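Local coordinates for probable CoA-transferase alpha subunit (Rhodococcus jostii, PDB 6COJ), which probably acts as the alpha subunit of a CoA-transferase-family enzyme, binding a bulky spirolactone CoA thioester together with a partner protein chain, at residues W41-A53 / N250-R263. The protein carries 1 engineered substitution. Residues are numbered along the deposited sequence; the frame is centred on the assembly and turned at random.
Sequences WGSRRKPMALVRA and NGAHFTLAGDSYGR. With F8G (S-{(3R,5R,9R)-1-[(2R,3S,4R,5R)-5-(6-amino-9H-purin-9-yl)-4-hydroxy-3-(phosphonooxy)tetrahydrofuran-2-yl]-3,5,9-trihydroxy-8,8-dimethyl-3,5-dioxido-10,14-dioxo-2,4,6-trioxa-11,15-diaza-3lambda~5~,5lambda~5~-diphosphaheptadecan-17-yl} (5R,10R)-7-hydroxy-10-methyl-2-oxo-1-oxaspiro[4.5]dec-6-ene-6-carbothioate (non-preferred name)), chain E.
Ser43 and Arg263 lock together two loops of the Rossmann-like CoA-transferase fold: residues 41-53, which begin with Trp41 of the ligand pocket and run from strand 35-38 of the parallel sheet into helix 48-56, and residues 250-263, which follow strand 244-247. A single beta bridge, Arg44 with Leu256, aligns the backbones. Arg263 grips Ser43 O side-on: NH2 reaches it at 2.9 Å from above the carbonyl plane, whereas NE comes at 3.2 Å in that plane, on a lone pair. Leu256 N adds a weak bond. Serine suits the place because its short side chain brings OG to a weak bond from Arg263 NE while OG also hydrogen-bonds Gln268. A leucine in place of Arg263 would probably leave Ser43 O with little more than the weak bond from Leu256 N and deprive Glu265 of its salt-bridge mate.

The side chain of Thr255 is directed toward residues 41-53 and uses both branches. With chi1 at 68°, its hydroxyl sits between its own backbone N and carbonyl carbon, where OG1 donates to Ala252 O at 2.7 Å and accepts from Lys46 N at 3.0 Å; the methyl CG2 is thereby turned to Met48 CG and to CB and CG of Lys46. A beta-branched alcohol thus serves polar backbone and apolar neighbours at once.

Met48, in the first turn of helix 48-56, lays CB and CG against the carbonyl oxygens of His253 and Ala252. Bends at chi2 and chi3 carry its flexible chain to Phe254, where CE makes a CH-pi contact over one face, 4.2 Å from the ring centroid. At the same helix start, Ala49 N donates to Gly251 O (3.0 Å). One turn on, Arg52, also paired with Glu293, clasps His253 O end-on within its guanidinium plane, NH1 at 2.9 Å and NH2 at 3.2 Å.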
ATOM      1  N   TRP A  41       4.171 -17.103  -2.950  1.00 14.03           N
ATOM      2  CA  TRP A  41       5.539 -16.610  -3.070  1.00 12.68           C
ATOM      3  C   TRP A  41       6.497 -17.786  -2.953  1.00 14.45           C
ATOM      4  O   TRP A  41       6.523 -18.449  -1.915  1.00 14.80           O
ATOM      5  CB  TRP A  41       5.795 -15.628  -1.921  1.00 16.09           C
ATOM      6  CG  TRP A  41       7.209 -15.133  -1.758  1.00 13.04           C
ATOM      7  CD1 TRP A  41       8.284 -15.832  -1.257  1.00 15.10           C
ATOM      8  CD2 TRP A  41       7.683 -13.809  -2.029  1.00 13.96           C
ATOM      9  NE1 TRP A  41       9.396 -15.024  -1.226  1.00 15.37           N
ATOM     10  CE2 TRP A  41       9.050 -13.776  -1.683  1.00 14.22           C
ATOM     11  CE3 TRP A  41       7.085 -12.649  -2.544  1.00 14.34           C
ATOM     12  CZ2 TRP A  41       9.827 -12.627  -1.830  1.00 15.72           C
ATOM     13  CZ3 TRP A  41       7.863 -11.509  -2.688  1.00 13.74           C
ATOM     14  CH2 TRP A  41       9.216 -11.510  -2.332  1.00 14.85           C
ATOM     15  N   GLY A  42       7.284 -18.062  -3.993  1.00 14.28           N
ATOM     16  CA  GLY A  42       8.220 -19.172  -3.882  1.00 14.70           C
ATOM     17  C   GLY A  42       7.482 -20.451  -3.526  1.00 14.88           C
ATOM     18  O   GLY A  42       6.480 -20.805  -4.160  1.00 15.51           O
ATOM     19  N   SER A  43       7.947 -21.142  -2.489  1.00 13.68           N
ATOM     20  CA  SER A  43       7.243 -22.326  -1.992  1.00 14.52           C
ATOM     21  C   SER A  43       6.365 -21.993  -0.783  1.00 14.95           C
ATOM     22  O   SER A  43       6.422 -22.638   0.273  1.00 15.79           O
ATOM     23  CB  SER A  43       8.236 -23.446  -1.695  1.00 14.54           C
ATOM     24  OG  SER A  43       7.579 -24.657  -1.360  1.00 17.27           O
ATOM     25  N   ARG A  44       5.523 -20.970  -0.945  1.00 14.48           N
ATOM     26  CA  ARG A  44       4.700 -20.449   0.146  1.00 14.42           C
ATOM     27  C   ARG A  44       3.307 -20.138  -0.375  1.00 12.99           C
ATOM     28  O   ARG A  44       3.143 -19.287  -1.258  1.00 14.18           O
ATOM     29  CB  ARG A  44       5.325 -19.198   0.788  1.00 15.90           C
ATOM     30  CG  ARG A  44       6.800 -19.355   1.121  1.00 16.39           C
ATOM     31  CD  ARG A  44       7.431 -18.063   1.626  1.00 15.30           C
ATOM     32  NE  ARG A  44       8.887 -18.115   1.530  1.00 16.54           N
ATOM     33  CZ  ARG A  44       9.738 -17.608   2.414  1.00 17.21           C
ATOM     34  NH1 ARG A  44       9.303 -17.016   3.526  1.00 18.44           N
ATOM     35  NH2 ARG A  44      11.042 -17.721   2.201  1.00 17.10           N
ATOM     36  N   ARG A  45       2.316 -20.822   0.198  1.00 14.25           N
ATOM     37  CA  ARG A  45       0.885 -20.633  -0.079  1.00 14.72           C
ATOM     38  C   ARG A  45       0.584 -20.490  -1.563  1.00 14.29           C
ATOM     39  O   ARG A  45      -0.157 -19.609  -2.002  1.00 14.53           O
ATOM     40  CB  ARG A  45       0.255 -19.522   0.763  1.00 13.23           C
ATOM     41  CG  ARG A  45      -1.197 -19.854   1.123  1.00 14.76           C
ATOM     42  CD  ARG A  45      -1.873 -18.778   1.991  1.00 14.03           C
ATOM     43  NE  ARG A  45      -1.981 -17.530   1.231  1.00 14.43           N
ATOM     44  CZ  ARG A  45      -1.469 -16.355   1.583  1.00 14.32           C
ATOM     45  NH1 ARG A  45      -0.848 -16.188   2.751  1.00 13.82           N
ATOM     46  NH2 ARG A  45      -1.610 -15.328   0.747  1.00 14.66           N
ATOM     47  N   LYS A  46       1.150 -21.411  -2.347  1.00 14.00           N
ATOM     48  CA  LYS A  46       0.818 -21.451  -3.754  1.00 15.48           C
ATOM     49  C   LYS A  46      -0.509 -22.179  -3.945  1.00 14.42           C
ATOM     50  O   LYS A  46      -0.828 -23.104  -3.197  1.00 14.92           O
ATOM     51  CB  LYS A  46       1.907 -22.204  -4.505  1.00 15.39           C
ATOM     52  CG  LYS A  46       3.165 -21.373  -4.675  1.00 14.19           C
ATOM     53  CD  LYS A  46       2.935 -20.274  -5.676  1.00 15.01           C
ATOM     54  CE  LYS A  46       4.140 -19.381  -5.834  1.00 14.81           C
ATOM     55  NZ  LYS A  46       3.848 -18.385  -6.889  1.00 14.49           N
ATOM     56  N   PRO A  47      -1.317 -21.773  -4.953  1.00 12.96           N
ATOM     57  CA  PRO A  47      -2.568 -22.506  -5.264  1.00 14.50           C
ATOM     58  C   PRO A  47      -2.264 -23.784  -6.040  1.00 15.21           C
ATOM     59  O   PRO A  47      -2.566 -23.936  -7.234  1.00 15.43           O
ATOM     60  CB  PRO A  47      -3.351 -21.477  -6.084  1.00 14.35           C
ATOM     61  CG  PRO A  47      -2.280 -20.724  -6.815  1.00 12.81           C
ATOM     62  CD  PRO A  47      -1.143 -20.590  -5.817  1.00 14.79           C
ATOM     63  N   MET A  48      -1.632 -24.735  -5.346  1.00 15.06           N
ATOM     64  CA  MET A  48      -1.100 -25.921  -6.004  1.00 14.35           C
ATOM     65  C   MET A  48      -2.207 -26.837  -6.514  1.00 16.45           C
ATOM     66  O   MET A  48      -2.039 -27.479  -7.560  1.00 17.07           O
ATOM     67  CB  MET A  48      -0.161 -26.677  -5.063  1.00 16.00           C
ATOM     68  CG  MET A  48       1.089 -25.922  -4.656  1.00 14.79           C
ATOM     69  SD  MET A  48       2.201 -25.547  -6.022  1.00 16.78           S
ATOM     70  CE  MET A  48       2.972 -27.150  -6.241  1.00 21.70           C
ATOM     71  N   ALA A  49      -3.339 -26.908  -5.808  1.00 16.10           N
ATOM     72  CA  ALA A  49      -4.467 -27.673  -6.328  1.00 17.50           C
ATOM     73  C   ALA A  49      -4.972 -27.081  -7.639  1.00 17.20           C
ATOM     74  O   ALA A  49      -5.282 -27.820  -8.581  1.00 17.71           O
ATOM     75  CB  ALA A  49      -5.579 -27.769  -5.280  1.00 17.53           C
ATOM     76  N   LEU A  50      -5.041 -25.749  -7.733  1.00 16.62           N
ATOM     77  CA  LEU A  50      -5.438 -25.136  -9.000  1.00 16.97           C
ATOM     78  C   LEU A  50      -4.396 -25.383 -10.087  1.00 16.77           C
ATOM     79  O   LEU A  50      -4.748 -25.634 -11.249  1.00 17.49           O
ATOM     80  CB  LEU A  50      -5.710 -23.641  -8.805  1.00 15.67           C
ATOM     81  CG  LEU A  50      -7.066 -23.304  -8.153  1.00 15.73           C
ATOM     82  CD1 LEU A  50      -7.078 -21.876  -7.573  1.00 16.30           C
ATOM     83  CD2 LEU A  50      -8.228 -23.495  -9.139  1.00 17.54           C
ATOM     84  N   VAL A  51      -3.109 -25.363  -9.725  1.00 16.76           N
ATOM     85  CA  VAL A  51      -2.055 -25.668 -10.695  1.00 15.60           C
ATOM     86  C   VAL A  51      -2.165 -27.111 -11.187  1.00 18.51           C
ATOM     87  O   VAL A  51      -2.015 -27.384 -12.386  1.00 17.18           O
ATOM     88  CB  VAL A  51      -0.663 -25.354 -10.113  1.00 17.21           C
ATOM     89  CG1 VAL A  51       0.438 -25.898 -11.026  1.00 20.60           C
ATOM     90  CG2 VAL A  51      -0.502 -23.857  -9.913  1.00 16.72           C
ATOM     91  N   ARG A  52      -2.418 -28.058 -10.279  1.00 16.80           N
ATOM     92  CA  ARG A  52      -2.622 -29.442 -10.707  1.00 16.65           C
ATOM     93  C   ARG A  52      -3.837 -29.571 -11.623  1.00 17.19           C
ATOM     94  O   ARG A  52      -3.828 -30.371 -12.565  1.00 17.89           O
ATOM     95  CB  ARG A  52      -2.737 -30.376  -9.493  1.00 18.49           C
ATOM     96  CG  ARG A  52      -1.402 -30.621  -8.781  1.00 18.85           C
ATOM     97  CD  ARG A  52      -1.509 -31.582  -7.605  1.00 21.73           C
ATOM     98  NE  ARG A  52      -2.188 -31.011  -6.442  1.00 19.95           N
ATOM     99  CZ  ARG A  52      -1.573 -30.340  -5.468  1.00 21.32           C
ATOM    100  NH1 ARG A  52      -0.255 -30.129  -5.517  1.00 18.76           N
ATOM    101  NH2 ARG A  52      -2.280 -29.879  -4.446  1.00 22.02           N
ATOM    102  N   ALA A  53      -4.887 -28.782 -11.373  1.00 17.30           N
ATOM    103  CA  ALA A  53      -6.042 -28.802 -12.265  1.00 18.98           C
ATOM    104  C   ALA A  53      -5.683 -28.241 -13.639  1.00 16.77           C
ATOM    105  O   ALA A  53      -6.167 -28.737 -14.666  1.00 17.69           O
ATOM    106  CB  ALA A  53      -7.217 -28.046 -11.636  1.00 19.76           C
ATOM    107  N   ASN A 250      -5.892 -28.591   2.174  1.00 19.48           N
ATOM    108  CA  ASN A 250      -4.524 -28.948   1.807  1.00 18.42           C
ATOM    109  C   ASN A 250      -4.198 -28.525   0.380  1.00 17.39           C
ATOM    110  O   ASN A 250      -3.307 -29.099  -0.256  1.00 19.39           O
ATOM    111  CB  ASN A 250      -4.220 -30.440   2.039  1.00 19.23           C
ATOM    112  CG  ASN A 250      -2.802 -30.686   2.542  1.00 24.13           C
ATOM    113  OD1 ASN A 250      -2.263 -29.908   3.333  1.00 25.33           O
ATOM    114  ND2 ASN A 250      -2.193 -31.785   2.091  1.00 25.43           N
ATOM    115  N   GLY A 251      -4.910 -27.509  -0.119  1.00 18.20           N
ATOM    116  CA  GLY A 251      -4.810 -27.077  -1.501  1.00 20.33           C
ATOM    117  C   GLY A 251      -3.563 -26.293  -1.837  1.00 17.83           C
ATOM    118  O   GLY A 251      -3.379 -25.940  -3.008  1.00 16.74           O
ATOM    119  N   ALA A 252      -2.717 -25.998  -0.847  1.00 15.80           N
ATOM    120  CA  ALA A 252      -1.410 -25.420  -1.102  1.00 15.51           C
ATOM    121  C   ALA A 252      -0.286 -26.453  -1.076  1.00 14.74           C
ATOM    122  O   ALA A 252       0.847 -26.116  -1.432  1.00 16.27           O
ATOM    123  CB  ALA A 252      -1.117 -24.285  -0.111  1.00 15.50           C
ATOM    124  N   HIS A 253      -0.571 -27.693  -0.684  1.00 16.60           N
ATOM    125  CA  HIS A 253       0.469 -28.718  -0.620  1.00 16.98           C
ATOM    126  C   HIS A 253       1.140 -28.840  -1.992  1.00 15.97           C
ATOM    127  O   HIS A 253       0.435 -28.934  -2.992  1.00 18.77           O
ATOM    128  CB  HIS A 253      -0.148 -30.062  -0.225  1.00 17.74           C
ATOM    129  CG  HIS A 253       0.866 -31.141  -0.019  1.00 17.92           C
ATOM    130  ND1 HIS A 253       1.381 -31.887  -1.059  1.00 18.58           N
ATOM    131  CD2 HIS A 253       1.476 -31.586   1.106  1.00 21.79           C
ATOM    132  CE1 HIS A 253       2.270 -32.740  -0.585  1.00 19.84           C
ATOM    133  NE2 HIS A 253       2.339 -32.585   0.727  1.00 19.50           N
ATOM    134  N   PHE A 254       2.475 -28.864  -2.074  1.00 17.81           N
ATOM    135  CA  PHE A 254       3.395 -29.060  -0.958  1.00 18.00           C
ATOM    136  C   PHE A 254       4.066 -27.793  -0.431  1.00 18.42           C
ATOM    137  O   PHE A 254       5.094 -27.881   0.244  1.00 20.33           O
ATOM    138  CB  PHE A 254       4.489 -30.065  -1.373  1.00 17.82           C
ATOM    139  CG  PHE A 254       5.039 -29.838  -2.763  1.00 21.38           C
ATOM    140  CD1 PHE A 254       6.075 -28.932  -2.984  1.00 21.23           C
ATOM    141  CD2 PHE A 254       4.518 -30.531  -3.851  1.00 20.81           C
ATOM    142  CE1 PHE A 254       6.577 -28.731  -4.269  1.00 21.76           C
ATOM    143  CE2 PHE A 254       5.018 -30.333  -5.138  1.00 22.40           C
ATOM    144  CZ  PHE A 254       6.048 -29.433  -5.344  1.00 24.59           C
ATOM    145  N   THR A 255       3.499 -26.620  -0.712  1.00 15.36           N
ATOM    146  CA  THR A 255       4.036 -25.388  -0.144  1.00 15.49           C
ATOM    147  C   THR A 255       3.426 -25.140   1.240  1.00 15.60           C
ATOM    148  O   THR A 255       2.449 -25.783   1.640  1.00 17.20           O
ATOM    149  CB  THR A 255       3.778 -24.202  -1.082  1.00 17.41           C
ATOM    150  OG1 THR A 255       2.372 -23.901  -1.165  1.00 15.88           O
ATOM    151  CG2 THR A 255       4.307 -24.540  -2.475  1.00 16.19           C
ATOM    152  N   LEU A 256       4.016 -24.213   1.990  1.00 16.73           N
ATOM    153  CA  LEU A 256       3.469 -23.901   3.312  1.00 15.73           C
ATOM    154  C   LEU A 256       2.185 -23.074   3.187  1.00 15.33           C
ATOM    155  O   LEU A 256       1.861 -22.533   2.128  1.00 16.23           O
ATOM    156  CB  LEU A 256       4.512 -23.220   4.205  1.00 17.31           C
ATOM    157  CG  LEU A 256       5.177 -21.908   3.776  1.00 16.18           C
ATOM    158  CD1 LEU A 256       4.222 -20.723   3.864  1.00 16.91           C
ATOM    159  CD2 LEU A 256       6.417 -21.646   4.629  1.00 19.55           C
ATOM    160  N   ALA A 257       1.456 -22.945   4.291  1.00 17.41           N
ATOM    161  CA  ALA A 257       0.174 -22.244   4.225  1.00 17.00           C
ATOM    162  C   ALA A 257      -0.141 -21.537   5.540  1.00 18.53           C
ATOM    163  O   ALA A 257      -1.171 -21.759   6.169  1.00 17.95           O
ATOM    164  CB  ALA A 257      -0.953 -23.191   3.822  1.00 19.78           C
ATOM    165  N   GLY A 258       0.753 -20.647   5.958  1.00 17.62           N
ATOM    166  CA  GLY A 258       0.488 -19.848   7.145  1.00 20.21           C
ATOM    167  C   GLY A 258       0.262 -20.738   8.347  1.00 21.16           C
ATOM    168  O   GLY A 258       1.022 -21.681   8.597  1.00 22.07           O
ATOM    169  N   ASP A 259      -0.820 -20.446   9.089  1.00 20.29           N
ATOM    170  CA  ASP A 259      -1.167 -21.189  10.300  1.00 20.70           C
ATOM    171  C   ASP A 259      -1.706 -22.587  10.023  1.00 21.28           C
ATOM    172  O   ASP A 259      -1.797 -23.395  10.960  1.00 24.48           O
ATOM    173  CB  ASP A 259      -2.262 -20.447  11.075  1.00 23.41           C
ATOM    174  CG  ASP A 259      -1.730 -19.294  11.891  1.00 52.56           C
ATOM    175  OD1 ASP A 259      -0.496 -19.189  12.047  1.00 74.69           O
ATOM    176  OD2 ASP A 259      -2.558 -18.496  12.381  1.00 58.70           O
ATOM    177  N   SER A 260      -2.101 -22.890   8.783  1.00 19.86           N
ATOM    178  CA  SER A 260      -2.766 -24.162   8.508  1.00 21.60           C
ATOM    179  C   SER A 260      -1.784 -25.324   8.527  1.00 19.83           C
ATOM    180  O   SER A 260      -2.076 -26.381   9.096  1.00 20.78           O
ATOM    181  CB  SER A 260      -3.500 -24.102   7.167  1.00 22.16           C
ATOM    182  OG  SER A 260      -4.528 -23.121   7.201  1.00 21.37           O
ATOM    183  N   TYR A 261      -0.632 -25.160   7.883  1.00 21.25           N
ATOM    184  CA  TYR A 261       0.407 -26.181   7.863  1.00 18.33           C
ATOM    185  C   TYR A 261       1.685 -25.565   7.317  1.00 17.84           C
ATOM    186  O   TYR A 261       1.661 -24.535   6.633  1.00 18.32           O
ATOM    187  CB  TYR A 261       0.009 -27.420   7.032  1.00 18.34           C
ATOM    188  CG  TYR A 261      -0.683 -27.112   5.712  1.00 17.72           C
ATOM    189  CD1 TYR A 261       0.049 -26.878   4.550  1.00 17.35           C
ATOM    190  CD2 TYR A 261      -2.064 -27.060   5.630  1.00 17.51           C
ATOM    191  CE1 TYR A 261      -0.589 -26.607   3.336  1.00 19.97           C
ATOM    192  CE2 TYR A 261      -2.714 -26.770   4.433  1.00 16.69           C
ATOM    193  CZ  TYR A 261      -1.972 -26.549   3.290  1.00 18.10           C
ATOM    194  OH  TYR A 261      -2.612 -26.271   2.099  1.00 18.17           O
ATOM    195  N   GLY A 262       2.804 -26.210   7.641  1.00 18.99           N
ATOM    196  CA  GLY A 262       4.085 -25.861   7.064  1.00 17.80           C
ATOM    197  C   GLY A 262       4.339 -26.571   5.745  1.00 18.29           C
ATOM    198  O   GLY A 262       3.495 -27.290   5.208  1.00 22.35           O
ATOM    199  N   ARG A 263       5.533 -26.342   5.209  1.00 18.00           N
ATOM    200  CA  ARG A 263       5.914 -26.971   3.951  1.00 19.06           C
ATOM    201  C   ARG A 263       6.159 -28.459   4.160  1.00 18.90           C
ATOM    202  O   ARG A 263       6.733 -28.879   5.166  1.00 20.90           O
ATOM    203  CB  ARG A 263       7.182 -26.310   3.405  1.00 17.61           C
ATOM    204  CG  ARG A 263       7.658 -26.852   2.052  1.00 17.07           C
ATOM    205  CD  ARG A 263       8.881 -26.085   1.535  1.00 18.13           C
ATOM    206  NE  ARG A 263       8.603 -24.655   1.410  1.00 17.26           N
ATOM    207  CZ  ARG A 263       9.103 -23.716   2.208  1.00 17.04           C
ATOM    208  NH1 ARG A 263       9.937 -24.044   3.185  1.00 20.33           N
ATOM    209  NH2 ARG A 263       8.776 -22.445   2.021  1.00 17.15           N
TER
HETATM  210  C4  F8G E 301      28.402 -23.222 -14.562  1.00117.95           C
HETATM  211  C5  F8G E 301      28.929 -22.016 -15.215  1.00116.78           C
HETATM  212  C6  F8G E 301      28.533 -21.753 -16.619  1.00118.50           C
HETATM  213  C8  F8G E 301      29.676 -22.143 -13.162  1.00114.51           C
HETATM  214  N1  F8G E 301      27.706 -22.622 -17.246  1.00119.04           N
HETATM  215  N3  F8G E 301      27.578 -24.062 -15.232  1.00121.48           N
HETATM  216  C1' F8G E 301      28.589 -24.286 -12.340  1.00114.06           C
HETATM  217  C2  F8G E 301      27.163 -23.836 -16.620  1.00120.09           C
HETATM  218  C2' F8G E 301      29.741 -24.702 -11.447  1.00122.67           C
HETATM  219  C3' F8G E 301      29.002 -25.149 -10.207  1.00126.06           C
HETATM  220  C4' F8G E 301      27.874 -24.156 -10.109  1.00107.28           C
HETATM  221  C5' F8G E 301      28.312 -22.962  -9.289  1.00 92.19           C
HETATM  222  CAA F8G E 301      14.891  -7.435  -0.679  1.00 15.57           C
HETATM  223  CAB F8G E 301      15.930  -8.519  -0.818  1.00 14.67           C
HETATM  224  CAC F8G E 301      15.648  -9.758  -1.271  1.00 18.36           C
HETATM  225  CAD F8G E 301      14.215 -10.267  -1.320  1.00 23.89           C
HETATM  226  CAE F8G E 301      13.245  -9.244  -0.733  1.00 18.29           C
HETATM  227  CAF F8G E 301      13.553  -7.854  -1.249  1.00 16.21           C
HETATM  228  CAG F8G E 301      16.725 -10.621  -1.787  1.00 19.53           C
HETATM  229  CAI F8G E 301      11.792  -9.580  -1.031  1.00 19.33           C
HETATM  230  CAK F8G E 301      13.986 -11.644  -0.661  1.00 22.63           C
HETATM  231  CAL F8G E 301      13.592 -12.656  -1.752  1.00 23.78           C
HETATM  232  CAM F8G E 301      13.618 -11.806  -2.998  1.00 28.26           C
HETATM  233  CAQ F8G E 301      19.155 -11.575  -2.567  1.00 15.79           C
HETATM  234  CAR F8G E 301      19.372 -12.686  -1.555  1.00 16.88           C
HETATM  235  CAT F8G E 301      21.218 -14.085  -2.240  1.00 18.44           C
HETATM  236  CAU F8G E 301      21.611 -15.476  -2.701  1.00 21.43           C
HETATM  237  CAV F8G E 301      22.990 -15.545  -3.347  1.00 22.85           C
HETATM  238  CAX F8G E 301      23.991 -17.672  -2.842  1.00 23.42           C
HETATM  239  CAY F8G E 301      24.383 -19.055  -3.294  1.00 22.56           C
HETATM  240  CAZ F8G E 301      25.884 -19.164  -3.587  1.00 23.08           C
HETATM  241  CBA F8G E 301      26.165 -20.517  -4.223  1.00 24.17           C
HETATM  242  CBM F8G E 301      26.285 -18.073  -4.569  1.00 23.16           C
HETATM  243  CBN F8G E 301      26.721 -19.060  -2.317  1.00 25.23           C
HETATM  244  N6  F8G E 301      28.992 -20.656 -17.268  1.00116.58           N
HETATM  245  N7  F8G E 301      29.705 -21.400 -14.299  1.00115.13           N
HETATM  246  N9  F8G E 301      28.907 -23.233 -13.332  1.00115.01           N
HETATM  247  NAS F8G E 301      19.908 -13.878  -2.167  1.00 16.00           N
HETATM  248  NAW F8G E 301      23.327 -16.915  -3.709  1.00 20.77           N
HETATM  249  O2' F8G E 301      30.508 -25.767 -12.015  1.00127.87           O
HETATM  250  O3' F8G E 301      28.376 -26.398 -10.443  1.00149.83           O
HETATM  251  O4' F8G E 301      27.611 -23.746 -11.449  1.00107.48           O
HETATM  252  O5' F8G E 301      28.531 -23.388  -7.947  1.00 79.92           O
HETATM  253  OAH F8G E 301      17.055  -8.208  -0.484  1.00 15.22           O
HETATM  254  OAJ F8G E 301      16.433 -11.714  -2.259  1.00 18.02           O
HETATM  255  OAN F8G E 301      13.445 -12.161  -4.144  1.00 31.19           O
HETATM  256  OAO F8G E 301      13.891 -10.429  -2.695  1.00 25.07           O
HETATM  257  OBB F8G E 301      25.328 -20.604  -5.366  1.00 24.37           O
HETATM  258  OBD F8G E 301      26.607 -21.952  -7.170  1.00 43.85           O
HETATM  259  OBJ F8G E 301      22.037 -13.224  -1.945  1.00 17.86           O
HETATM  260  OBK F8G E 301      24.256 -17.262  -1.722  1.00 25.67           O
HETATM  261  OBL F8G E 301      24.018 -20.018  -2.293  1.00 26.53           O
HETATM  262  OBO F8G E 301      24.140 -21.847  -7.196  1.00 28.07           O
HETATM  263  OBP F8G E 301      25.179 -23.168  -5.342  1.00 27.13           O
HETATM  264  OBQ F8G E 301      28.208 -23.000  -5.430  1.00 66.89           O
HETATM  265  OBR F8G E 301      29.004 -21.146  -6.913  1.00 85.92           O
HETATM  266  OCI F8G E 301      28.132 -28.902 -10.139  1.00173.85           O
HETATM  267  OCJ F8G E 301      30.362 -27.895 -10.563  1.00168.52           O
HETATM  268  OCK F8G E 301      29.227 -27.547  -8.368  1.00203.96           O
HETATM  269  PBC F8G E 301      25.295 -21.955  -6.235  1.00 25.67           P
HETATM  270  PBE F8G E 301      28.113 -22.360  -6.793  1.00 68.91           P
HETATM  271  PCH F8G E 301      29.040 -27.730  -9.856  1.00173.84           P
HETATM  272  SAP F8G E 301      18.353 -10.209  -1.788  1.00 15.75           S
HETATM  273  O   HOH W   1      -5.090 -24.361  -5.024  1.00 15.95           O